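Local structure of predicted protein (Acinetobacter sp. RUH2624, 4MEB) at residues H65-T70 with H133-T138; K86-D91 with K121-G126; I90-L95 with K113-A118; K209-K214 with K274-V279. The protein acts, in its natural form, as an epoxide hydrolase of the alpha/beta hydrolase fold and is a secreted virulence factor of the Cif family. The protein carries 1 engineered substitution. All coordinates share one frame; numbering follows the deposited sequence. Where two conformers were deposited one is given.

Interaction 1. Residues H65-T70 with H133-T138. Engineered in segment 133-138: Ser134 (natural residue Asp). With PO4 (phosphate ion), chain C.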
# COMPACT_ATOMS: atom_id res chain seq x y z
N HIS A 65 -21.68 9.31 -0.56
CA HIS A 65 -20.85 8.52 0.33
C HIS A 65 -19.52 8.18 -0.34
O HIS A 65 -19.29 8.55 -1.48
CB HIS A 65 -21.56 7.20 0.65
CG HIS A 65 -21.53 6.23 -0.49
ND1 HIS A 65 -20.50 5.33 -0.66
CD2 HIS A 65 -22.36 6.07 -1.54
CE1 HIS A 65 -20.73 4.62 -1.76
NE2 HIS A 65 -21.85 5.05 -2.31
N GLY A 66 -18.68 7.42 0.36
CA GLY A 66 -17.40 6.98 -0.20
C GLY A 66 -17.05 5.53 0.12
O GLY A 66 -17.93 4.69 0.29
N PHE A 67 -15.75 5.25 0.19
CA PHE A 67 -15.24 3.89 0.37
C PHE A 67 -15.61 3.28 1.72
O PHE A 67 -15.39 3.89 2.76
CB PHE A 67 -13.72 3.85 0.17
CG PHE A 67 -13.14 2.46 0.28
CD1 PHE A 67 -13.40 1.50 -0.70
CD2 PHE A 67 -12.32 2.11 1.35
CE1 PHE A 67 -12.87 0.22 -0.61
CE2 PHE A 67 -11.78 0.82 1.44
CZ PHE A 67 -12.06 -0.12 0.46
N GLY A 68 -16.16 2.06 1.71
CA GLY A 68 -16.60 1.41 2.94
C GLY A 68 -18.02 1.78 3.36
O GLY A 68 -18.50 1.36 4.41
N SER A 69 -18.69 2.58 2.54
CA SER A 69 -20.02 3.06 2.88
C SER A 69 -20.95 2.88 1.69
O SER A 69 -20.52 2.51 0.61
CB SER A 69 -19.96 4.57 3.22
OG SER A 69 -19.01 4.82 4.24
N THR A 70 -22.24 3.15 1.91
CA THR A 70 -23.21 3.32 0.83
C THR A 70 -24.06 4.55 1.19
O THR A 70 -23.71 5.28 2.11
CB THR A 70 -24.13 2.10 0.72
OG1 THR A 70 -24.87 1.96 1.94
CG2 THR A 70 -23.33 0.82 0.46
N HIS A 133 -18.39 12.65 1.08
CA HIS A 133 -17.47 12.02 2.03
C HIS A 133 -16.58 11.00 1.32
O HIS A 133 -17.03 10.32 0.39
CB HIS A 133 -18.27 11.35 3.17
CG HIS A 133 -17.43 10.68 4.21
ND1 HIS A 133 -17.24 9.31 4.25
CD2 HIS A 133 -16.73 11.19 5.25
CE1 HIS A 133 -16.46 9.01 5.28
NE2 HIS A 133 -16.13 10.13 5.90
N SER A 134 -15.32 10.91 1.75
CA SER A 134 -14.41 9.88 1.25
C SER A 134 -14.35 9.93 -0.28
O SER A 134 -14.20 11.02 -0.84
CB SER A 134 -14.85 8.49 1.77
OG SER A 134 -14.12 7.42 1.18
N LEU A 135 -14.51 8.79 -0.94
CA LEU A 135 -14.44 8.73 -2.41
C LEU A 135 -15.45 9.64 -3.11
O LEU A 135 -15.30 9.97 -4.29
CB LEU A 135 -14.63 7.30 -2.92
CG LEU A 135 -13.41 6.38 -2.84
CD1 LEU A 135 -13.76 4.98 -3.41
CD2 LEU A 135 -12.21 7.00 -3.57
N GLY A 136 -16.50 10.03 -2.39
CA GLY A 136 -17.40 11.04 -2.93
C GLY A 136 -16.63 12.30 -3.32
O GLY A 136 -17.00 13.00 -4.27
N ASN A 137 -15.57 12.60 -2.56
CA ASN A 137 -14.72 13.76 -2.82
C ASN A 137 -13.91 13.57 -4.09
O ASN A 137 -13.59 14.54 -4.79
CB ASN A 137 -13.75 14.02 -1.65
CG ASN A 137 -14.46 14.30 -0.34
OD1 ASN A 137 -15.68 14.42 -0.30
ND2 ASN A 137 -13.68 14.44 0.73
N THR A 138 -13.57 12.31 -4.37
CA THR A 138 -12.89 11.95 -5.60
C THR A 138 -13.83 12.05 -6.80
O THR A 138 -13.44 12.49 -7.88
CB THR A 138 -12.34 10.51 -5.51
OG1 THR A 138 -11.17 10.50 -4.68
CG2 THR A 138 -11.97 9.98 -6.90
P PO4 C . -9.92 8.29 0.16
O1 PO4 C . -11.26 8.12 0.83
O2 PO4 C . -9.02 9.14 1.04
O3 PO4 C . -9.30 6.92 -0.03
O4 PO4 C . -10.09 8.98 -1.18
O HOH W 1 -17.41 6.64 2.93

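Interaction 2. Residues K86-D91 with K121-G126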
# COMPACT_ATOMS: atom_id res chain seq x y z
N LYS A 86 -35.80 18.34 1.22
CA LYS A 86 -35.67 17.19 0.33
C LYS A 86 -34.26 16.65 0.54
O LYS A 86 -33.29 17.39 0.44
CB LYS A 86 -35.86 17.65 -1.11
CG LYS A 86 -35.57 16.59 -2.17
CD LYS A 86 -36.59 15.48 -2.13
CE LYS A 86 -36.89 14.99 -3.54
NZ LYS A 86 -37.68 13.73 -3.54
N VAL A 87 -34.14 15.36 0.87
CA VAL A 87 -32.83 14.76 1.11
C VAL A 87 -32.62 13.58 0.17
O VAL A 87 -33.52 12.75 -0.00
CB VAL A 87 -32.65 14.32 2.60
CG1 VAL A 87 -32.60 15.54 3.51
CG2 VAL A 87 -33.77 13.40 3.05
N ILE A 88 -31.45 13.52 -0.45
CA ILE A 88 -31.18 12.55 -1.50
C ILE A 88 -29.79 11.95 -1.30
O ILE A 88 -28.80 12.67 -1.30
CB ILE A 88 -31.22 13.20 -2.91
CG1 ILE A 88 -32.61 13.77 -3.21
CG2 ILE A 88 -30.82 12.19 -4.00
CD1 ILE A 88 -32.63 14.79 -4.35
N ALA A 89 -29.72 10.63 -1.12
CA ALA A 89 -28.43 9.97 -0.99
C ALA A 89 -28.25 8.95 -2.11
O ALA A 89 -29.07 8.04 -2.27
CB ALA A 89 -28.29 9.31 0.37
N ILE A 90 -27.19 9.11 -2.89
CA ILE A 90 -26.95 8.28 -4.06
C ILE A 90 -25.76 7.34 -3.85
O ILE A 90 -24.71 7.74 -3.35
CB ILE A 90 -26.68 9.17 -5.31
CG1 ILE A 90 -27.81 10.17 -5.50
CG2 ILE A 90 -26.48 8.30 -6.54
CD1 ILE A 90 -27.55 11.21 -6.59
N ASP A 91 -25.94 6.07 -4.23
CA ASP A 91 -24.83 5.12 -4.22
C ASP A 91 -23.91 5.46 -5.40
O ASP A 91 -24.38 5.55 -6.53
CB ASP A 91 -25.36 3.69 -4.36
CG ASP A 91 -25.95 3.14 -3.07
OD1 ASP A 91 -25.64 3.70 -1.99
OD2 ASP A 91 -26.70 2.14 -3.13
N LYS A 121 -32.38 15.33 -12.54
CA LYS A 121 -33.68 14.67 -12.65
C LYS A 121 -34.34 14.45 -11.28
O LYS A 121 -35.55 14.62 -11.14
CB LYS A 121 -33.55 13.32 -13.36
CG LYS A 121 -33.06 13.37 -14.80
CD LYS A 121 -33.46 12.09 -15.53
CE LYS A 121 -32.43 11.67 -16.57
NZ LYS A 121 -32.27 12.69 -17.64
N ILE A 122 -33.55 14.06 -10.28
CA ILE A 122 -34.10 13.74 -8.96
C ILE A 122 -34.40 15.00 -8.14
O ILE A 122 -35.48 15.14 -7.57
CB ILE A 122 -33.15 12.85 -8.14
CG1 ILE A 122 -32.80 11.58 -8.91
CG2 ILE A 122 -33.77 12.50 -6.79
CD1 ILE A 122 -31.67 10.80 -8.26
N ALA A 123 -33.42 15.91 -8.09
CA ALA A 123 -33.51 17.10 -7.26
C ALA A 123 -34.28 18.24 -7.91
O ALA A 123 -34.84 19.09 -7.21
CB ALA A 123 -32.10 17.56 -6.88
N GLY A 124 -34.30 18.29 -9.23
CA GLY A 124 -35.01 19.35 -9.93
C GLY A 124 -34.13 20.54 -10.27
O GLY A 124 -32.91 20.42 -10.28
N LYS A 125 -34.75 21.69 -10.53
CA LYS A 125 -34.06 22.87 -11.06
C LYS A 125 -33.12 23.56 -10.07
O LYS A 125 -32.32 24.40 -10.47
CB LYS A 125 -35.07 23.90 -11.60
CG LYS A 125 -35.86 23.42 -12.81
CD LYS A 125 -34.93 22.93 -13.92
CE LYS A 125 -35.71 22.22 -15.02
NZ LYS A 125 -36.79 23.08 -15.59
N GLY A 126 -33.25 23.23 -8.79
CA GLY A 126 -32.38 23.79 -7.78
C GLY A 126 -32.75 25.18 -7.29
O GLY A 126 -33.87 25.66 -7.53
O HOH W 2 -37.37 13.37 -6.32

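Interaction 3. Residues I90-L95 with K113-A118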
# COMPACT_ATOMS: atom_id res chain seq x y z
N ILE A 90 -27.19 9.11 -2.89
CA ILE A 90 -26.95 8.28 -4.06
C ILE A 90 -25.76 7.34 -3.85
O ILE A 90 -24.71 7.74 -3.35
CB ILE A 90 -26.68 9.17 -5.31
CG1 ILE A 90 -27.81 10.17 -5.50
CG2 ILE A 90 -26.48 8.30 -6.54
CD1 ILE A 90 -27.55 11.21 -6.59
N ASP A 91 -25.94 6.07 -4.23
CA ASP A 91 -24.83 5.12 -4.22
C ASP A 91 -23.91 5.46 -5.40
O ASP A 91 -24.38 5.55 -6.53
CB ASP A 91 -25.36 3.69 -4.36
CG ASP A 91 -25.95 3.14 -3.07
OD1 ASP A 91 -25.64 3.70 -1.99
OD2 ASP A 91 -26.70 2.14 -3.13
N LEU A 92 -22.62 5.64 -5.13
CA LEU A 92 -21.64 5.89 -6.19
C LEU A 92 -21.71 4.80 -7.26
O LEU A 92 -21.98 3.63 -6.94
CB LEU A 92 -20.22 5.97 -5.63
CG LEU A 92 -19.78 7.23 -4.87
CD1 LEU A 92 -18.44 7.01 -4.19
CD2 LEU A 92 -19.71 8.42 -5.84
N PRO A 93 -21.47 5.18 -8.52
CA PRO A 93 -21.41 4.20 -9.61
C PRO A 93 -20.60 2.97 -9.20
O PRO A 93 -19.47 3.09 -8.70
CB PRO A 93 -20.69 4.96 -10.72
CG PRO A 93 -21.06 6.39 -10.49
CD PRO A 93 -21.15 6.55 -8.99
N GLY A 94 -21.22 1.80 -9.34
CA GLY A 94 -20.56 0.54 -9.07
C GLY A 94 -20.69 0.07 -7.63
O GLY A 94 -20.59 -1.13 -7.37
N LEU A 95 -20.92 1.01 -6.72
CA LEU A 95 -20.95 0.72 -5.28
C LEU A 95 -22.38 0.62 -4.74
O LEU A 95 -23.34 1.03 -5.41
CB LEU A 95 -20.15 1.78 -4.51
CG LEU A 95 -18.69 1.94 -4.98
CD1 LEU A 95 -17.91 2.87 -4.06
CD2 LEU A 95 -17.99 0.59 -5.07
N LYS A 113 -20.12 13.45 -14.40
CA LYS A 113 -21.09 13.53 -15.50
C LYS A 113 -22.26 12.58 -15.22
O LYS A 113 -23.43 12.93 -15.43
CB LYS A 113 -20.41 13.19 -16.83
CG LYS A 113 -21.29 13.45 -18.03
CD LYS A 113 -20.71 12.86 -19.31
CE LYS A 113 -21.67 13.09 -20.48
NZ LYS A 113 -21.16 12.52 -21.76
N ILE A 114 -21.94 11.38 -14.75
CA ILE A 114 -22.98 10.42 -14.43
C ILE A 114 -23.89 10.95 -13.30
O ILE A 114 -25.11 10.92 -13.42
CB ILE A 114 -22.38 9.03 -14.08
CG1 ILE A 114 -21.79 8.38 -15.34
CG2 ILE A 114 -23.44 8.13 -13.45
CD1 ILE A 114 -20.74 7.33 -15.04
N LEU A 115 -23.27 11.45 -12.23
CA LEU A 115 -24.00 11.96 -11.07
C LEU A 115 -24.87 13.18 -11.36
O LEU A 115 -26.05 13.21 -10.97
CB LEU A 115 -23.04 12.26 -9.91
CG LEU A 115 -22.41 11.04 -9.23
CD1 LEU A 115 -21.24 11.46 -8.36
CD2 LEU A 115 -23.45 10.26 -8.41
N ILE A 116 -24.32 14.18 -12.04
CA ILE A 116 -25.07 15.42 -12.25
C ILE A 116 -26.32 15.21 -13.10
O ILE A 116 -27.34 15.86 -12.88
CB ILE A 116 -24.20 16.57 -12.83
CG1 ILE A 116 -24.95 17.92 -12.73
CG2 ILE A 116 -23.82 16.30 -14.27
CD1 ILE A 116 -25.24 18.37 -11.30
N GLY A 117 -26.26 14.28 -14.05
CA GLY A 117 -27.42 13.98 -14.88
C GLY A 117 -28.55 13.42 -14.03
O GLY A 117 -29.72 13.82 -14.16
N ALA A 118 -28.21 12.49 -13.15
CA ALA A 118 -29.18 11.89 -12.25
C ALA A 118 -29.70 12.92 -11.25
O ALA A 118 -30.90 12.99 -10.99
CB ALA A 118 -28.57 10.70 -11.51

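Interaction 4. Residues K209-K214 with K274-V279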
# COMPACT_ATOMS: atom_id res chain seq x y z
N LYS A 209 -11.99 -0.30 11.71
CA LYS A 209 -11.64 0.05 13.08
C LYS A 209 -10.40 0.94 13.16
O LYS A 209 -10.35 1.84 13.99
CB LYS A 209 -11.44 -1.20 13.92
CG LYS A 209 -12.73 -1.88 14.32
CD LYS A 209 -12.40 -3.01 15.26
CE LYS A 209 -13.61 -3.47 16.02
NZ LYS A 209 -13.19 -4.46 17.05
N THR A 210 -9.42 0.68 12.30
CA THR A 210 -8.18 1.46 12.28
C THR A 210 -8.46 2.95 12.06
O THR A 210 -7.85 3.81 12.70
CB THR A 210 -7.20 0.97 11.17
OG1 THR A 210 -6.64 -0.31 11.53
CG2 THR A 210 -6.05 1.96 10.97
N TYR A 211 -9.40 3.25 11.17
CA TYR A 211 -9.77 4.61 10.76
C TYR A 211 -10.82 5.24 11.67
O TYR A 211 -11.19 6.41 11.51
CB TYR A 211 -10.33 4.57 9.33
CG TYR A 211 -9.60 5.42 8.30
CD1 TYR A 211 -8.93 6.59 8.66
CD2 TYR A 211 -9.61 5.06 6.96
CE1 TYR A 211 -8.27 7.36 7.70
CE2 TYR A 211 -8.95 5.82 6.00
CZ TYR A 211 -8.29 6.97 6.38
OH TYR A 211 -7.64 7.71 5.41
N ALA A 212 -11.34 4.45 12.60
CA ALA A 212 -12.32 4.95 13.56
C ALA A 212 -11.62 5.55 14.77
O ALA A 212 -10.58 5.04 15.22
CB ALA A 212 -13.24 3.82 14.00
N GLY A 213 -12.20 6.63 15.29
CA GLY A 213 -11.83 7.14 16.60
C GLY A 213 -12.55 6.33 17.67
O GLY A 213 -11.93 5.83 18.61
N LYS A 214 -13.86 6.19 17.53
CA LYS A 214 -14.66 5.44 18.49
C LYS A 214 -14.86 4.00 18.03
O LYS A 214 -15.90 3.65 17.46
CB LYS A 214 -16.01 6.13 18.71
CG LYS A 214 -15.89 7.63 19.05
CD LYS A 214 -17.16 8.17 19.70
CE LYS A 214 -16.99 9.63 20.17
NZ LYS A 214 -16.88 10.59 19.02
N LYS A 274 -9.41 12.19 14.39
CA LYS A 274 -8.83 10.85 14.46
C LYS A 274 -8.94 10.14 13.11
O LYS A 274 -8.60 8.96 12.99
CB LYS A 274 -9.55 10.03 15.53
CG LYS A 274 -9.51 10.66 16.92
CD LYS A 274 -8.11 10.64 17.49
CE LYS A 274 -7.66 9.21 17.78
NZ LYS A 274 -6.24 9.13 18.26
N GLY A 275 -9.43 10.87 12.11
CA GLY A 275 -9.51 10.36 10.74
C GLY A 275 -8.39 10.92 9.88
O GLY A 275 -7.23 10.91 10.30
N VAL A 276 -8.71 11.40 8.69
CA VAL A 276 -7.71 12.02 7.83
C VAL A 276 -7.26 13.37 8.42
O VAL A 276 -6.16 13.85 8.13
CB VAL A 276 -8.20 12.17 6.36
CG1 VAL A 276 -7.14 12.85 5.48
CG2 VAL A 276 -8.56 10.78 5.79
N ASN A 277 -8.11 13.94 9.26
CA ASN A 277 -7.72 15.09 10.11
C ASN A 277 -7.56 16.40 9.32
O ASN A 277 -8.54 16.91 8.78
CB ASN A 277 -6.48 14.75 10.95
CG ASN A 277 -6.25 15.74 12.08
OD1 ASN A 277 -7.09 16.60 12.36
ND2 ASN A 277 -5.10 15.63 12.74
N ASP A 278 -6.35 16.95 9.25
CA ASP A 278 -6.20 18.32 8.71
C ASP A 278 -5.82 18.41 7.22
O ASP A 278 -5.68 19.52 6.68
CB ASP A 278 -5.21 19.13 9.56
CG ASP A 278 -3.81 18.56 9.52
OD1 ASP A 278 -3.67 17.34 9.24
OD2 ASP A 278 -2.86 19.33 9.78
N VAL A 279 -5.67 17.27 6.55
CA VAL A 279 -5.20 17.27 5.16
C VAL A 279 -6.16 18.00 4.21
O VAL A 279 -5.73 18.86 3.45
CB VAL A 279 -4.95 15.81 4.64
CG1 VAL A 279 -4.51 15.84 3.19
CG2 VAL A 279 -3.91 15.10 5.50
O HOH W 3 -7.40 6.51 13.93

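Interaction 1. Residues H65-T70 with H133-T138
The His-Gly-Phe loop after strand 61-64 meets the nucleophile elbow at Ser134, an arrangement characteristic of the active site of alpha/beta hydrolases. Ser134 is engineered; the natural residue is Asp, at the position expected for the nucleophile in this family. Its positive phi (55°) marks the sharp turn that leads from strand 128-133 into helix 135-146.

With chi1 at 172°, OG of Ser134 stands beside its carbonyl carbon, between Phe67 N and a phosphate ion. Ser134 OG accepts a bent hydrogen bond from Phe67 N (2.9 Å, 144° at the hydrogen) and donates one to phosphate O1 (3.0 Å). Phe67 N is thus directed into the site, as in the oxyanion hole of related enzymes, where this position commonly contributes a backbone N-H. The two turns close up at Gly66, whose CA is 3.5 Å from Leu135 N and 3.6 Å from Ser134 CB. Beside it, the Leu135 CD1 methyl rests against Phe67 CB at 3.8 Å.

The loop has its own bracing. Gly66 O accepts from His65 ND1 (2.8 Å), which reaches it nearly in the plane of the imidazole, and also from Ser69 N. A water joins Ser69 OG to the ring edge of His133 at ND1, whereas His133 NE2 is bonded to His305 O. The phosphate also binds His182, Ser159 and Tyr243. Phe67 and Leu135 both pack on helix 233-244, while His133 touches Met157 of strand 151-157.

Interaction 2. Residues K86-D91 with K121-G126
Ile88 on strand 87-90 and Ala123 in the last turn of helix 108-123 make the nearest backbone approach, their CA atoms 7.7 Å apart, a separation that leaves the joining to side chains. Ile88 and Ile122 carry most of the contact. The CG1 branch of Ile88 lies beside the backbone N (chi1 -62°) and continues nearly extended (chi2 162°), so that CD1 reaches well out from the strand to the helix. There Ile88 CD1 sits against two neighbouring helix residues, 3.5 Å from Ile122 CG2 and 3.8 Å from Ala123 CB. Ile122 CG2 also lies 4.0 Å from Ile88 CG1, and the two isoleucine side chains cross obliquely. Ile90, two residues along and on the same strand face, adds a looser touch, its CD1 4.5 Å from Ile122 CD1.

Strand 87-90 and helix 108-123 form the first two parts of a beta-alpha-beta crossover in the alpha/beta hydrolase sheet: the chain next enters strand 128-133, parallel to the first, with strand 61-64 lying between them. The crossover turns at Gly124, where phi becomes positive (93°) and the chain leaves the helix.

Polar contact lies at the strand's opening end. Lys86 NZ gives a hydrogen bond to a water at 2.8 Å, and that water donates to Ile122 O at 2.9 Å; the ammonium also forms a salt bridge with Glu53. Ile122 further touches Tyr51 and Glu53 of strand 47-54, while Gly124 O accepts from the hydroxyl of Tyr150.

Interaction 3. Residues I90-L95 with K113-A118
Leu92 O accepts a 2.8 Å hydrogen bond from Leu95 N, closing a type II beta turn whose second and third positions are Pro93 and Gly94. Gly94 has the positive phi (89°) that this turn calls for. Asp91, just before the turn, is held too: its OD2 is hydrogen-bonded to His50 and to Gln97 N, and OD1 to Trp71 N. Held in this way, the loop meets residues 113-118 through apolar side chains alone, with no hydrogen bond passing between the two segments.

Leu115 does most of the work, each of its methyls serving different partners. Leu115 CD2 lies 4.1 Å from Ile90 CG2 and 4.4 Å from Pro93 CD; Leu115 CD1 turns to Leu92 CD2 at 4.2 Å. The leucine's CG stands beside its backbone N (chi1 -70°), a rotation that carries the two methyls to the loop although CB itself does not point at it. Ile90 and Leu115 run alongside each other, pointing opposite ways. One residue earlier on the helix, Ile114 does the same against the pyrrolidine ring, with CG2 4.2 Å from Pro93 CG. These separations indicate ordinary van der Waals packing without compression.

Leu92 and Leu115 also touch helix 135-146, through Leu135 and Leu143 respectively, and Pro93 O accepts from Tyr242 OH. An Asp-Leu-Pro-Gly turn leaving the end of a parallel strand beside the following helix is consistent with the loop that follows this strand in epoxide hydrolases and related alpha/beta hydrolases.

Interaction 4. Residues K209-K214 with K274-V279
Tyr211 and Val276 form the closely packed end of this contact, while Lys274 and a bridging water make up its looser, solvent-facing side. Tyr211 was deposited in two conformers, and its ring distances hold for one of them. In that conformer the end of the tyrosine ring meets the valine at a slant: Tyr211 CZ is 3.9 Å from Val276 CG2, and Tyr211 CE1 is 4.2 Å from Gly275 C. Val276 CG2 lies beside its own backbone N, where the end of the ring can reach it. The hydroxyl comes closer still to this methyl, but with chi1 at -122°, away from the staggered values, the detail of that approach is doubtful.

Further along, the backbones themselves draw near, with Gly213 CA 3.8 Å from Lys274 CB. Beyond CB the lysine bends twice and leads away from the contact at the exposed surface. No direct hydrogen bond spans the segments; instead one water lies 2.9 Å from Lys274 O and 3.0 Å from Thr210 O, close enough to link them, though it may not donate to both at once.

Residues 209-214 cover the end of helix 200-211 and the loop after it, part of the helical insertion between strands 151-157 and 267-272, which is consistent with the cap of epoxide hydrolases. Tyr211 stacks on His305, Glu310 OE1 accepts from Gly213 N and Lys214 N, and Val276 N bonds Asp158. Thr210 packs against Phe188 of the second subunit.

Overall arrangement
Interactions 1 and 3 are buried, interaction 2 is partly so, and interaction 4 lies at the surface. Interactions 2 and 3 share Ile90 and Asp91 and hold successive parts of helix 108-123 by aliphatic packing, with polar bridging only near the helix end. Both are nested in the chain loop closed by interaction 1, and Leu92 N probably donates to His65 NE2, tying the site loop to interaction 3. Interaction 1, whose centre is about 1 Å from that of the chain, alone has a direct hydrogen bond between its segments. Interaction 4 lies across that centre from 2 and 3, relying on an aromatic-aliphatic contact and water.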